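Local coordinates for protein alpha-fucosidase GH29 (Fusarium graminearum, PDB 4PSR) that hydrolyses alpha-L-fucosides as a family 29 glycoside hydrolase, probably releasing alpha-1,6-linked fucose from the reducing-end N-acetylglucosamine of glycoprotein glycans, at residues 21-29 with 371-379. Sequence-based numbering, arbitrary orientation.
Sequences PEWYRDAKF and EAVYDTRAW
Helix 22-27, which leads into the first strand of the TIM barrel, meets a type II beta turn, Val373 to Thr376, in the linker leaving the last barrel helix. Arg377 suits its place because one guanidinium serves several acceptors: NH1 and NH2 grip Asp26 OD1 end-on, NH1 at 2.8 Å. NH2 also reaches Glu22 OE1 at 2.8 Å, from above that carboxylate's plane; both acids suit the guanidinium's edge. The CB of Arg25 lies over the centre of one guanidinium face, while a water joins Arg377 NE to Glu22 OE1. A second knot forms at Thr376 O, which Lys28 NZ and Arg377 NH1 each reach at 2.9 Å from opposite faces of the carbonyl plane; this shared oxygen probably eases the closeness of two cations. A bend at chi2 (-48°) turns the long Lys28 chain past Val373 O, and its ammonium can serve two carbonyls, NZ also bonding Arg25 O (2.8 Å). Alongside, Asp375 N donates to Asp26 O at 3.0 Å, while Asp375 OD1 pairs with Arg118. Lys411 forms a further salt bridge with Asp26 OD1. Within the turn, Val373 and Tyr374 pack on Leu366 of helix 353-369, and the Arg377 backbone pairs with Arg409 of antiparallel strand 405-409.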
ATOM      1  N   PRO A  21      -0.817   8.578 -10.667  1.00 12.22           N
ATOM      2  CA  PRO A  21      -0.068   9.703 -11.258  1.00 11.40           C
ATOM      3  C   PRO A  21       1.389   9.698 -10.798  1.00 11.28           C
ATOM      4  O   PRO A  21       1.743   9.037  -9.828  1.00 12.04           O
ATOM      5  CB  PRO A  21      -0.818  10.925 -10.751  1.00 12.18           C
ATOM      6  CG  PRO A  21      -1.446  10.491  -9.466  1.00 13.39           C
ATOM      7  CD  PRO A  21      -1.796   9.019  -9.660  1.00 11.69           C
ATOM      8  N   GLU A  22       2.236  10.430 -11.500  1.00 11.33           N
ATOM      9  CA  GLU A  22       3.664  10.406 -11.208  1.00 11.92           C
ATOM     10  C   GLU A  22       3.994  10.791  -9.763  1.00 10.86           C
ATOM     11  O   GLU A  22       4.869  10.138  -9.160  1.00 10.97           O
ATOM     12  CB  GLU A  22       4.446  11.278 -12.197  1.00 12.44           C
ATOM     13  CG  GLU A  22       4.296  10.820 -13.628  1.00 12.91           C
ATOM     14  CD  GLU A  22       4.737   9.398 -13.840  1.00 15.89           C
ATOM     15  OE1 GLU A  22       5.916   9.076 -13.618  1.00 15.17           O
ATOM     16  OE2 GLU A  22       3.924   8.567 -14.277  1.00 19.42           O
ATOM     17  N   TRP A  23       3.305  11.759  -9.173  1.00 10.89           N
ATOM     18  CA  TRP A  23       3.632  12.132  -7.792  1.00 11.32           C
ATOM     19  C   TRP A  23       3.417  10.948  -6.832  1.00 10.97           C
ATOM     20  O   TRP A  23       4.153  10.798  -5.831  1.00 12.30           O
ATOM     21  CB  TRP A  23       2.858  13.356  -7.282  1.00 11.91           C
ATOM     22  CG  TRP A  23       1.381  13.128  -7.026  1.00 11.96           C
ATOM     23  CD1 TRP A  23       0.349  13.502  -7.837  1.00 13.00           C
ATOM     24  CD2 TRP A  23       0.780  12.543  -5.858  1.00 10.02           C
ATOM     25  NE1 TRP A  23      -0.849  13.160  -7.264  1.00 13.92           N
ATOM     26  CE2 TRP A  23      -0.619  12.557  -6.056  1.00 12.50           C
ATOM     27  CE3 TRP A  23       1.278  11.981  -4.686  1.00 14.73           C
ATOM     28  CZ2 TRP A  23      -1.508  12.043  -5.124  1.00 12.34           C
ATOM     29  CZ3 TRP A  23       0.371  11.469  -3.750  1.00 14.29           C
ATOM     30  CH2 TRP A  23      -0.997  11.503  -3.980  1.00 14.14           C
ATOM     31  N   TYR A  24       2.409  10.128  -7.113  1.00 10.28           N
ATOM     32  CA  TYR A  24       2.079   9.000  -6.256  1.00 10.32           C
ATOM     33  C   TYR A  24       3.095   7.883  -6.427  1.00 10.34           C
ATOM     34  O   TYR A  24       3.512   7.262  -5.458  1.00 11.32           O
ATOM     35  CB  TYR A  24       0.636   8.550  -6.531  1.00 11.36           C
ATOM     36  CG  TYR A  24       0.156   7.292  -5.815  1.00 10.28           C
ATOM     37  CD1 TYR A  24       0.197   6.067  -6.440  1.00 11.32           C
ATOM     38  CD2 TYR A  24      -0.347   7.348  -4.520  1.00 10.15           C
ATOM     39  CE1 TYR A  24      -0.264   4.931  -5.818  1.00 10.95           C
ATOM     40  CE2 TYR A  24      -0.821   6.215  -3.888  1.00 11.86           C
ATOM     41  CZ  TYR A  24      -0.770   5.014  -4.548  1.00 11.44           C
ATOM     42  OH  TYR A  24      -1.221   3.851  -3.962  1.00 11.58           O
ATOM     43  N   ARG A  25       3.547   7.650  -7.649  1.00 10.11           N
ATOM     44  CA  ARG A  25       4.618   6.697  -7.888  1.00  9.84           C
ATOM     45  C   ARG A  25       5.932   7.151  -7.255  1.00 10.40           C
ATOM     46  O   ARG A  25       6.743   6.319  -6.815  1.00 12.37           O
ATOM     47  CB  ARG A  25       4.819   6.456  -9.388  1.00 10.77           C
ATOM     48  CG  ARG A  25       3.574   5.986 -10.136  1.00 11.93           C
ATOM     49  CD  ARG A  25       3.841   5.736 -11.607  1.00 12.18           C
ATOM     50  NE  ARG A  25       2.586   5.445 -12.313  1.00 12.27           N
ATOM     51  CZ  ARG A  25       2.354   4.387 -13.079  1.00 12.08           C
ATOM     52  NH1 ARG A  25       3.269   3.465 -13.311  1.00 13.62           N
ATOM     53  NH2 ARG A  25       1.154   4.287 -13.630  1.00 14.40           N
ATOM     54  N   ASP A  26       6.137   8.459  -7.183  1.00 11.10           N
ATOM     55  CA  ASP A  26       7.349   8.988  -6.584  1.00 11.10           C
ATOM     56  C   ASP A  26       7.342   8.881  -5.067  1.00 10.02           C
ATOM     57  O   ASP A  26       8.402   8.921  -4.437  1.00 11.19           O
ATOM     58  CB  ASP A  26       7.492  10.475  -6.930  1.00 11.38           C
ATOM     59  CG  ASP A  26       7.830  10.742  -8.393  1.00 13.70           C
ATOM     60  OD1 ASP A  26       8.253   9.817  -9.134  1.00 12.75           O
ATOM     61  OD2 ASP A  26       7.643  11.915  -8.791  1.00 14.68           O
ATOM     62  N   ALA A  27       6.155   8.838  -4.478  1.00 10.80           N
ATOM     63  CA  ALA A  27       5.995   9.034  -3.042  1.00 10.85           C
ATOM     64  C   ALA A  27       6.513   7.901  -2.174  1.00  9.86           C
ATOM     65  O   ALA A  27       7.145   8.173  -1.154  1.00 10.53           O
ATOM     66  CB  ALA A  27       4.544   9.318  -2.708  1.00 12.47           C
ATOM     67  N   LYS A  28       6.185   6.668  -2.564  1.00  8.87           N
ATOM     68  CA  LYS A  28       6.642   5.414  -1.958  1.00  9.18           C
ATOM     69  C   LYS A  28       6.100   5.049  -0.588  1.00 10.02           C
ATOM     70  O   LYS A  28       5.722   3.891  -0.379  1.00 11.03           O
ATOM     71  CB  LYS A  28       8.152   5.310  -1.899  1.00  9.17           C
ATOM     72  CG  LYS A  28       8.861   5.522  -3.271  1.00  8.71           C
ATOM     73  CD  LYS A  28       8.247   4.709  -4.408  1.00  9.53           C
ATOM     74  CE  LYS A  28       9.076   4.807  -5.655  1.00 10.07           C
ATOM     75  NZ  LYS A  28       8.428   4.110  -6.786  1.00 10.42           N
ATOM     76  N   PHE A  29       6.084   6.000   0.338  1.00 10.39           N
ATOM     77  CA  PHE A  29       5.832   5.734   1.751  1.00  9.28           C
ATOM     78  C   PHE A  29       4.830   6.742   2.279  1.00 10.36           C
ATOM     79  O   PHE A  29       4.999   7.953   2.111  1.00 11.32           O
ATOM     80  CB  PHE A  29       7.152   5.836   2.547  1.00  9.27           C
ATOM     81  CG  PHE A  29       6.975   5.629   4.022  1.00  9.73           C
ATOM     82  CD1 PHE A  29       6.430   4.452   4.547  1.00 10.95           C
ATOM     83  CD2 PHE A  29       7.365   6.628   4.908  1.00 11.00           C
ATOM     84  CE1 PHE A  29       6.257   4.293   5.947  1.00 11.13           C
ATOM     85  CE2 PHE A  29       7.196   6.471   6.292  1.00 10.72           C
ATOM     86  CZ  PHE A  29       6.653   5.298   6.803  1.00 11.71           C
ATOM     87  N   GLU A 371      17.455   8.784  -1.758  1.00 12.55           N
ATOM     88  CA  GLU A 371      17.801   8.742  -3.175  1.00 13.17           C
ATOM     89  C   GLU A 371      17.443   7.381  -3.824  1.00 14.58           C
ATOM     90  O   GLU A 371      17.109   7.308  -5.013  1.00 13.59           O
ATOM     91  CB  GLU A 371      19.301   9.023  -3.367  1.00 14.10           C
ATOM     92  CG  GLU A 371      19.725   8.978  -4.835  1.00 13.81           C
ATOM     93  CD  GLU A 371      21.219   9.181  -5.066  1.00 17.41           C
ATOM     94  OE1 GLU A 371      21.952   9.528  -4.125  1.00 21.02           O
ATOM     95  OE2 GLU A 371      21.650   8.947  -6.199  1.00 18.01           O
ATOM     96  N   ALA A 372      17.552   6.309  -3.052  1.00 12.61           N
ATOM     97  CA  ALA A 372      17.268   4.966  -3.539  1.00 14.27           C
ATOM     98  C   ALA A 372      15.774   4.598  -3.495  1.00 11.15           C
ATOM     99  O   ALA A 372      15.399   3.512  -3.938  1.00 12.28           O
ATOM    100  CB  ALA A 372      18.082   3.938  -2.753  1.00 14.56           C
ATOM    101  N   VAL A 373      14.966   5.475  -2.910  1.00 11.75           N
ATOM    102  CA  VAL A 373      13.555   5.188  -2.651  1.00 10.37           C
ATOM    103  C   VAL A 373      12.675   6.208  -3.366  1.00  9.02           C
ATOM    104  O   VAL A 373      12.010   5.879  -4.360  1.00 10.60           O
ATOM    105  CB  VAL A 373      13.277   5.123  -1.133  1.00 11.20           C
ATOM    106  CG1 VAL A 373      11.796   4.819  -0.869  1.00 12.54           C
ATOM    107  CG2 VAL A 373      14.148   4.053  -0.478  1.00 14.12           C
ATOM    108  N   TYR A 374      12.608   7.433  -2.864  1.00 10.70           N
ATOM    109  CA  TYR A 374      11.754   8.434  -3.483  1.00  9.84           C
ATOM    110  C   TYR A 374      12.133   8.642  -4.926  1.00 10.85           C
ATOM    111  O   TYR A 374      13.316   8.622  -5.289  1.00 12.72           O
ATOM    112  CB  TYR A 374      11.905   9.754  -2.777  1.00 11.69           C
ATOM    113  CG  TYR A 374      11.639   9.721  -1.288  1.00 10.08           C
ATOM    114  CD1 TYR A 374      10.378   9.444  -0.770  1.00 11.93           C
ATOM    115  CD2 TYR A 374      12.638  10.081  -0.398  1.00 10.42           C
ATOM    116  CE1 TYR A 374      10.145   9.488   0.613  1.00 11.67           C
ATOM    117  CE2 TYR A 374      12.438  10.118   0.961  1.00 11.97           C
ATOM    118  CZ  TYR A 374      11.181   9.852   1.470  1.00 12.20           C
ATOM    119  OH  TYR A 374      10.975   9.920   2.816  1.00 12.70           O
ATOM    120  N   ASP A 375      11.113   8.860  -5.750  1.00 11.08           N
ATOM    121  CA  ASP A 375      11.312   9.259  -7.145  1.00 11.32           C
ATOM    122  C   ASP A 375      11.949   8.179  -8.008  1.00 13.43           C
ATOM    123  O   ASP A 375      12.261   8.438  -9.159  1.00 15.47           O
ATOM    124  CB  ASP A 375      12.169  10.551  -7.253  1.00 12.88           C
ATOM    125  CG  ASP A 375      11.599  11.713  -6.472  1.00 23.04           C
ATOM    126  OD1 ASP A 375      10.413  11.731  -6.124  1.00 17.52           O
ATOM    127  OD2 ASP A 375      12.389  12.623  -6.152  1.00 34.29           O
ATOM    128  N   THR A 376      12.112   6.965  -7.492  1.00 11.05           N
ATOM    129  CA  THR A 376      12.654   5.849  -8.270  1.00 10.82           C
ATOM    130  C   THR A 376      11.512   5.013  -8.864  1.00 10.92           C
ATOM    131  O   THR A 376      10.339   5.244  -8.571  1.00 10.86           O
ATOM    132  CB  THR A 376      13.555   4.900  -7.429  1.00 11.49           C
ATOM    133  OG1 THR A 376      12.773   4.171  -6.454  1.00 11.43           O
ATOM    134  CG2 THR A 376      14.700   5.641  -6.737  1.00 11.64           C
ATOM    135  N   ARG A 377      11.868   4.078  -9.719  1.00  9.85           N
ATOM    136  CA  ARG A 377      10.936   3.105 -10.247  1.00 10.95           C
ATOM    137  C   ARG A 377      11.560   1.717 -10.122  1.00 11.01           C
ATOM    138  O   ARG A 377      12.794   1.544 -10.034  1.00 11.66           O
ATOM    139  CB  ARG A 377      10.645   3.395 -11.722  1.00 12.07           C
ATOM    140  CG  ARG A 377       9.963   4.735 -12.011  1.00 13.31           C
ATOM    141  CD  ARG A 377       8.550   4.761 -11.438  1.00 11.84           C
ATOM    142  NE  ARG A 377       7.854   6.024 -11.729  1.00 13.52           N
ATOM    143  CZ  ARG A 377       7.874   7.103 -10.956  1.00 12.72           C
ATOM    144  NH1 ARG A 377       8.529   7.141  -9.804  1.00 12.50           N
ATOM    145  NH2 ARG A 377       7.219   8.196 -11.318  1.00 12.47           N
ATOM    146  N   ALA A 378      10.710   0.706 -10.157  1.00 11.46           N
ATOM    147  CA  ALA A 378      11.155  -0.657 -10.109  1.00 11.32           C
ATOM    148  C   ALA A 378      11.997  -0.986 -11.332  1.00 12.79           C
ATOM    149  O   ALA A 378      11.800  -0.426 -12.426  1.00 13.48           O
ATOM    150  CB  ALA A 378       9.925  -1.576 -10.053  1.00 11.67           C
ATOM    151  N   TRP A 379      12.933  -1.904 -11.145  1.00 11.64           N
ATOM    152  CA  TRP A 379      13.699  -2.480 -12.249  1.00 11.83           C
ATOM    153  C   TRP A 379      12.811  -3.565 -12.883  1.00 13.97           C
ATOM    154  O   TRP A 379      11.617  -3.562 -12.641  1.00 16.35           O
ATOM    155  CB  TRP A 379      14.996  -3.061 -11.712  1.00 13.34           C
ATOM    156  CG  TRP A 379      16.073  -3.283 -12.734  1.00 13.57           C
ATOM    157  CD1 TRP A 379      16.254  -2.600 -13.902  1.00 17.49           C
ATOM    158  CD2 TRP A 379      17.140  -4.232 -12.650  1.00 12.70           C
ATOM    159  NE1 TRP A 379      17.374  -3.079 -14.557  1.00 17.22           N
ATOM    160  CE2 TRP A 379      17.921  -4.094 -13.818  1.00 12.77           C
ATOM    161  CE3 TRP A 379      17.482  -5.216 -11.723  1.00 14.60           C
ATOM    162  CZ2 TRP A 379      19.041  -4.875 -14.060  1.00 15.51           C
ATOM    163  CZ3 TRP A 379      18.618  -5.986 -11.957  1.00 14.76           C
ATOM    164  CH2 TRP A 379      19.376  -5.806 -13.132  1.00 14.14           C
TER
HETATM  165  O   HOH W   1       6.716   6.164 -14.277  1.00 36.70           O
HETATM  166  O   HOH W   2      10.799   2.306  -7.177  1.00 12.47           O